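Local atomic coordinates of tripeptidase (Staphylococcus aureus subsp. aureus, PDB entry 3RZA), a protein that probably cleaves tripeptides as a zinc-dependent peptidase of the M20 family. Residues F30-Q35 with K51-A56; I204-I209 with D287-T292. One frame throughout, in Å; residues are numbered along the deposited sequence. Where two conformers were deposited one is given.

Interaction 1: residues F30-Q35 with K51-A56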
loop_
_atom_site.group_PDB
_atom_site.type_symbol
_atom_site.label_atom_id
_atom_site.label_comp_id
_atom_site.label_asym_id
_atom_site.label_seq_id
_atom_site.Cartn_x
_atom_site.Cartn_y
_atom_site.Cartn_z
ATOM N N PHE A 30 -19.295 -36.868 -0.603
ATOM C CA PHE A 30 -18.281 -35.811 -0.709
ATOM C C PHE A 30 -18.557 -34.903 -1.910
ATOM O O PHE A 30 -18.511 -33.688 -1.780
ATOM C CB PHE A 30 -16.880 -36.428 -0.834
ATOM C CG PHE A 30 -15.801 -35.424 -1.019
ATOM C CD1 PHE A 30 -15.496 -34.550 0.003
ATOM C CD2 PHE A 30 -15.116 -35.311 -2.220
ATOM C CE1 PHE A 30 -14.544 -33.609 -0.131
ATOM C CE2 PHE A 30 -14.109 -34.330 -2.371
ATOM C CZ PHE A 30 -13.817 -33.494 -1.323
ATOM N N LEU A 31 -18.840 -35.513 -3.074
ATOM C CA LEU A 31 -19.093 -34.750 -4.303
ATOM C C LEU A 31 -20.355 -33.879 -4.167
ATOM O O LEU A 31 -20.354 -32.710 -4.562
ATOM C CB LEU A 31 -19.170 -35.679 -5.537
ATOM C CG LEU A 31 -17.871 -36.435 -5.920
ATOM C CD1 LEU A 31 -18.140 -37.528 -6.945
ATOM C CD2 LEU A 31 -16.765 -35.518 -6.410
ATOM N N GLU A 32 -21.389 -34.428 -3.538
ATOM C CA GLU A 32 -22.614 -33.685 -3.251
ATOM C C GLU A 32 -22.346 -32.409 -2.432
ATOM O O GLU A 32 -22.829 -31.315 -2.790
ATOM C CB GLU A 32 -23.621 -34.583 -2.506
ATOM C CG GLU A 32 -25.040 -33.996 -2.424
ATOM C CD GLU A 32 -25.989 -34.798 -1.549
ATOM O OE1 GLU A 32 -25.660 -35.959 -1.166
ATOM O OE2 GLU A 32 -27.087 -34.253 -1.254
ATOM N N LEU A 33 -21.551 -32.552 -1.365
ATOM C CA LEU A 33 -21.295 -31.452 -0.443
ATOM C C LEU A 33 -20.451 -30.335 -1.042
ATOM O O LEU A 33 -20.763 -29.164 -0.803
ATOM C CB LEU A 33 -20.665 -31.938 0.860
ATOM C CG LEU A 33 -21.506 -32.809 1.787
ATOM C CD1 LEU A 33 -20.623 -33.272 2.930
ATOM C CD2 LEU A 33 -22.735 -32.074 2.321
ATOM N N VAL A 34 -19.402 -30.676 -1.809
ATOM C CA VAL A 34 -18.523 -29.643 -2.430
ATOM C C VAL A 34 -19.291 -28.750 -3.438
ATOM O O VAL A 34 -19.065 -27.539 -3.498
ATOM C CB VAL A 34 -17.239 -30.227 -3.092
ATOM C CG1 VAL A 34 -16.365 -30.974 -2.048
ATOM C CG2 VAL A 34 -17.573 -31.111 -4.286
ATOM N N GLN A 35 -20.284 -29.331 -4.111
ATOM C CA GLN A 35 -21.123 -28.614 -5.059
ATOM C C GLN A 35 -22.219 -27.717 -4.439
ATOM O O GLN A 35 -22.982 -27.114 -5.175
ATOM C CB GLN A 35 -21.737 -29.617 -6.051
ATOM C CG GLN A 35 -20.680 -30.313 -6.928
ATOM C CD GLN A 35 -21.279 -31.361 -7.831
ATOM O OE1 GLN A 35 -21.765 -31.052 -8.906
ATOM N NE2 GLN A 35 -21.276 -32.608 -7.379
ATOM N N LYS A 51 -28.336 -30.296 8.205
ATOM C CA LYS A 51 -29.264 -30.601 9.301
ATOM C C LYS A 51 -30.166 -31.784 8.968
ATOM O O LYS A 51 -30.238 -32.731 9.756
ATOM C CB LYS A 51 -30.117 -29.380 9.674
ATOM C CG LYS A 51 -31.189 -29.661 10.750
ATOM C CD LYS A 51 -31.813 -28.382 11.287
ATOM C CE LYS A 51 -32.578 -28.659 12.576
ATOM N NZ LYS A 51 -33.226 -27.453 13.120
ATOM N N GLU A 52 -30.810 -31.747 7.798
ATOM C CA GLU A 52 -31.694 -32.859 7.368
ATOM C C GLU A 52 -30.975 -34.202 7.199
ATOM O O GLU A 52 -31.563 -35.246 7.476
ATOM C CB GLU A 52 -32.391 -32.552 6.042
ATOM C CG GLU A 52 -33.404 -31.371 6.019
ATOM C CD GLU A 52 -34.400 -31.382 7.150
ATOM O OE1 GLU A 52 -34.926 -32.467 7.496
ATOM O OE2 GLU A 52 -34.659 -30.297 7.708
ATOM N N LYS A 53 -29.733 -34.170 6.710
ATOM C CA LYS A 53 -28.923 -35.381 6.609
ATOM C C LYS A 53 -28.669 -36.012 7.984
ATOM O O LYS A 53 -28.808 -37.216 8.126
ATOM C CB LYS A 53 -27.606 -35.122 5.890
ATOM C CG LYS A 53 -27.790 -34.864 4.419
ATOM C CD LYS A 53 -26.490 -34.661 3.679
ATOM C CE LYS A 53 -26.754 -34.342 2.201
ATOM N NZ LYS A 53 -27.366 -35.494 1.471
ATOM N N PHE A 54 -28.346 -35.188 8.984
ATOM C CA PHE A 54 -28.067 -35.703 10.344
ATOM C C PHE A 54 -29.318 -36.229 11.043
ATOM O O PHE A 54 -29.270 -37.312 11.633
ATOM C CB PHE A 54 -27.314 -34.660 11.218
ATOM C CG PHE A 54 -25.861 -34.561 10.892
ATOM C CD1 PHE A 54 -24.986 -35.582 11.268
ATOM C CD2 PHE A 54 -25.355 -33.479 10.173
ATOM C CE1 PHE A 54 -23.626 -35.519 10.952
ATOM C CE2 PHE A 54 -24.009 -33.404 9.851
ATOM C CZ PHE A 54 -23.135 -34.428 10.240
ATOM N N ILE A 55 -30.429 -35.498 10.928
ATOM C CA ILE A 55 -31.730 -35.938 11.464
ATOM C C ILE A 55 -32.195 -37.242 10.811
ATOM O O ILE A 55 -32.559 -38.179 11.512
ATOM C CB ILE A 55 -32.847 -34.884 11.280
ATOM C CG1 ILE A 55 -32.568 -33.621 12.087
ATOM C CG2 ILE A 55 -34.215 -35.449 11.748
ATOM C CD1 ILE A 55 -33.550 -32.488 11.783
ATOM N N ALA A 56 -32.146 -37.305 9.476
ATOM C CA ALA A 56 -32.498 -38.533 8.725
ATOM C C ALA A 56 -31.673 -39.784 9.134
ATOM O O ALA A 56 -32.170 -40.907 9.037
ATOM C CB ALA A 56 -32.367 -38.288 7.230
#
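A single salt bridge at the protein surface, between Glu32 and Lys53, joins the end of helix 23-34 to helix 46-56. Both helices lie in the part of the chain that carries the metal ions. Lys53 NZ sits 3.0 Å from Glu32 OE2, and this is the main bond. A weak second hydrogen bond runs from Lys53 NZ to Glu32 OE1 at 3.2 Å, so the ammonium group straddles both carboxylate oxygens. It meets OE2 on the syn side but lies 33° out of the carboxylate plane. The two side chains come from opposite directions and meet at their charged ends. With CG anti to the backbone N (chi1 -168°) and an extended chain beyond, Glu32 carries its carboxylate out from its helix to Lys53. Lys53 is straight as far as CE, then bends at its last torsion (chi4 -66°), which turns NZ to the carboxylate. Its CE also lies 3.5 Å from Glu32 OE2. The buried faces of the two helices turn to helix 128-147 instead. Leu33 packs on Leu134 there, and Phe54 on Leu138 and Leu141. Both helices thus pack on helix 128-147, and the salt bridge links them at the surface. Because Glu32 is exposed and Lys53 partly so, water probably screens the pair, and its contribution to stability is likely modest.

Interaction 2: residues I204-I209 with D287-T292; sequences ISAKII and DVFETT
Phe289 has CG beside its backbone N and anti to the carbonyl carbon (chi1 -78°), and this sends its ring from helix 275-295 to strand 194-209. Ile208 has CG1 likewise beside the backbone N (chi1 -55°), and a further turn at chi2 brings CD1 to the same ring. Ala206 CB lies over one face of the Phe289 ring, 3.9 Å from its centroid and only 11° off the normal. This is a CH-pi contact. The methyl is nearly centred and is 3.9 Å from both Phe289 CD2 and CE2. Ile208 meets the other ortho carbon: its CD1 is 4.1 Å from Phe289 CD1, approaching obliquely, and the two side chains cross at about a right angle. The short alanine side chain probably lets the ring come close to the strand, and the CA atoms of Ala206 and Phe289 are 7.5 Å apart. Val302 of strand 299-312 and Ala231 of helix 224-234 also touch Phe289. Helices 275-295 and 224-234 thus pack on the sheet that strand 194-209 forms with strands 263-272 and 299-312, consistent with the lid (dimerisation) domain of M20 peptidases. Within the helix, Thr291 OG1 donates to Asp287 O and Thr292 OG1 to Val288 O, both at 2.7 Å. Each carbonyl also accepts the backbone N-H of the same threonine, from the opposite face of its plane. Across the contact itself there is no hydrogen bond or salt bridge, so helix and strand are held here by apolar packing and the CH-pi contact, in a buried setting.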
loop_
_atom_site.group_PDB
_atom_site.type_symbol
_atom_site.label_atom_id
_atom_site.label_comp_id
_atom_site.label_asym_id
_atom_site.label_seq_id
_atom_site.Cartn_x
_atom_site.Cartn_y
_atom_site.Cartn_z
ATOM N N ILE A 204 -0.869 -8.339 15.621
ATOM C CA ILE A 204 -0.331 -7.056 16.092
ATOM C C ILE A 204 -0.351 -6.101 14.906
ATOM O O ILE A 204 0.136 -6.427 13.821
ATOM C CB ILE A 204 1.091 -7.179 16.739
ATOM C CG1 ILE A 204 1.672 -5.792 17.073
ATOM C CG2 ILE A 204 2.032 -7.943 15.851
ATOM C CD1 ILE A 204 2.788 -5.813 18.123
ATOM N N SER A 205 -0.985 -4.953 15.098
ATOM C CA SER A 205 -0.980 -3.905 14.094
ATOM C C SER A 205 -0.384 -2.619 14.673
ATOM O O SER A 205 -0.555 -2.330 15.848
ATOM C CB SER A 205 -2.385 -3.669 13.590
ATOM O OG SER A 205 -2.897 -4.844 12.996
ATOM N N ALA A 206 0.330 -1.873 13.827
ATOM C CA ALA A 206 0.991 -0.649 14.226
ATOM C C ALA A 206 0.704 0.474 13.195
ATOM O O ALA A 206 0.879 0.267 11.983
ATOM C CB ALA A 206 2.484 -0.886 14.376
ATOM N N LYS A 207 0.168 1.599 13.668
ATOM C CA LYS A 207 0.108 2.845 12.889
ATOM C C LYS A 207 1.259 3.726 13.335
ATOM O O LYS A 207 1.294 4.160 14.509
ATOM C CB LYS A 207 -1.217 3.544 13.107
ATOM C CG LYS A 207 -1.340 4.930 12.438
ATOM C CD LYS A 207 -2.756 5.362 12.465
ATOM C CE LYS A 207 -2.910 6.845 12.287
ATOM N NZ LYS A 207 -4.334 7.215 12.523
ATOM N N ILE A 208 2.201 3.980 12.415
ATOM C CA ILE A 208 3.384 4.784 12.690
ATOM C C ILE A 208 3.135 6.164 12.073
ATOM O O ILE A 208 2.893 6.264 10.868
ATOM C CB ILE A 208 4.682 4.162 12.083
ATOM C CG1 ILE A 208 4.905 2.700 12.552
ATOM C CG2 ILE A 208 5.890 5.017 12.432
ATOM C CD1 ILE A 208 5.024 2.532 14.050
ATOM N N ILE A 209 3.163 7.206 12.900
ATOM C CA ILE A 209 2.995 8.593 12.443
ATOM C C ILE A 209 4.327 9.349 12.508
ATOM O O ILE A 209 5.034 9.290 13.530
ATOM C CB ILE A 209 1.963 9.347 13.316
ATOM C CG1 ILE A 209 0.584 8.678 13.245
ATOM C CG2 ILE A 209 1.872 10.836 12.911
ATOM C CD1 ILE A 209 -0.030 8.675 11.876
ATOM N N ASP A 287 7.090 -2.809 22.152
ATOM C CA ASP A 287 8.148 -1.930 22.701
ATOM C C ASP A 287 9.100 -1.381 21.645
ATOM O O ASP A 287 9.445 -0.196 21.701
ATOM C CB ASP A 287 8.966 -2.634 23.799
ATOM C CG ASP A 287 8.165 -2.868 25.094
ATOM O OD1 ASP A 287 7.115 -2.231 25.302
ATOM O OD2 ASP A 287 8.601 -3.696 25.913
ATOM N N VAL A 288 9.479 -2.215 20.670
ATOM C CA VAL A 288 10.385 -1.774 19.605
ATOM C C VAL A 288 9.732 -0.725 18.682
ATOM O O VAL A 288 10.357 0.291 18.372
ATOM C CB VAL A 288 10.983 -2.971 18.806
ATOM C CG1 VAL A 288 11.673 -2.491 17.568
ATOM C CG2 VAL A 288 11.991 -3.733 19.701
ATOM N N PHE A 289 8.471 -0.937 18.301
ATOM C CA PHE A 289 7.713 0.086 17.552
ATOM C C PHE A 289 7.607 1.424 18.296
ATOM O O PHE A 289 7.940 2.467 17.739
ATOM C CB PHE A 289 6.281 -0.407 17.218
ATOM C CG PHE A 289 6.204 -1.363 16.054
ATOM C CD1 PHE A 289 6.790 -1.052 14.828
ATOM C CD2 PHE A 289 5.513 -2.567 16.178
ATOM C CE1 PHE A 289 6.708 -1.916 13.746
ATOM C CE2 PHE A 289 5.408 -3.438 15.091
ATOM C CZ PHE A 289 6.024 -3.107 13.863
ATOM N N GLU A 290 7.178 1.367 19.557
ATOM C CA GLU A 290 6.956 2.555 20.372
ATOM C C GLU A 290 8.244 3.344 20.643
ATOM O O GLU A 290 8.299 4.558 20.364
ATOM C CB GLU A 290 6.255 2.178 21.675
ATOM C CG GLU A 290 4.783 1.718 21.438
ATOM C CD GLU A 290 4.041 1.303 22.726
ATOM O OE1 GLU A 290 4.714 0.999 23.737
ATOM O OE2 GLU A 290 2.777 1.254 22.715
ATOM N N THR A 291 9.299 2.641 21.070
ATOM C CA THR A 291 10.576 3.284 21.389
ATOM C C THR A 291 11.309 3.785 20.142
ATOM O O THR A 291 11.917 4.842 20.202
ATOM C CB THR A 291 11.515 2.367 22.212
ATOM O OG1 THR A 291 11.759 1.169 21.484
ATOM C CG2 THR A 291 10.908 2.018 23.523
ATOM N N THR A 292 11.232 3.048 19.017
ATOM C CA THR A 292 11.842 3.500 17.754
ATOM C C THR A 292 11.168 4.759 17.191
ATOM O O THR A 292 11.861 5.700 16.751
ATOM C CB THR A 292 11.832 2.401 16.667
ATOM O OG1 THR A 292 12.529 1.254 17.158
ATOM C CG2 THR A 292 12.518 2.886 15.356
#

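Interaction 1 and interaction 2 lie on opposite sides of the chain's centre. Their centres are 48 Å apart, and their nearest atoms are about 32 Å apart, so neither touches the other. Along the chain they are in series: interaction 1 closes before interaction 2 opens. Interaction 1 belongs to the metal-bearing part, where His98, Asp129 and Asp186 bind zinc and Asp129, Glu163 and His366 bind calcium. Helix 128-147, whose first turn carries Asp129, packs against both helices of interaction 1. Interaction 2 lies in the separate sheet-and-helix part, probably the lid domain. Neither contact includes a metal ligand.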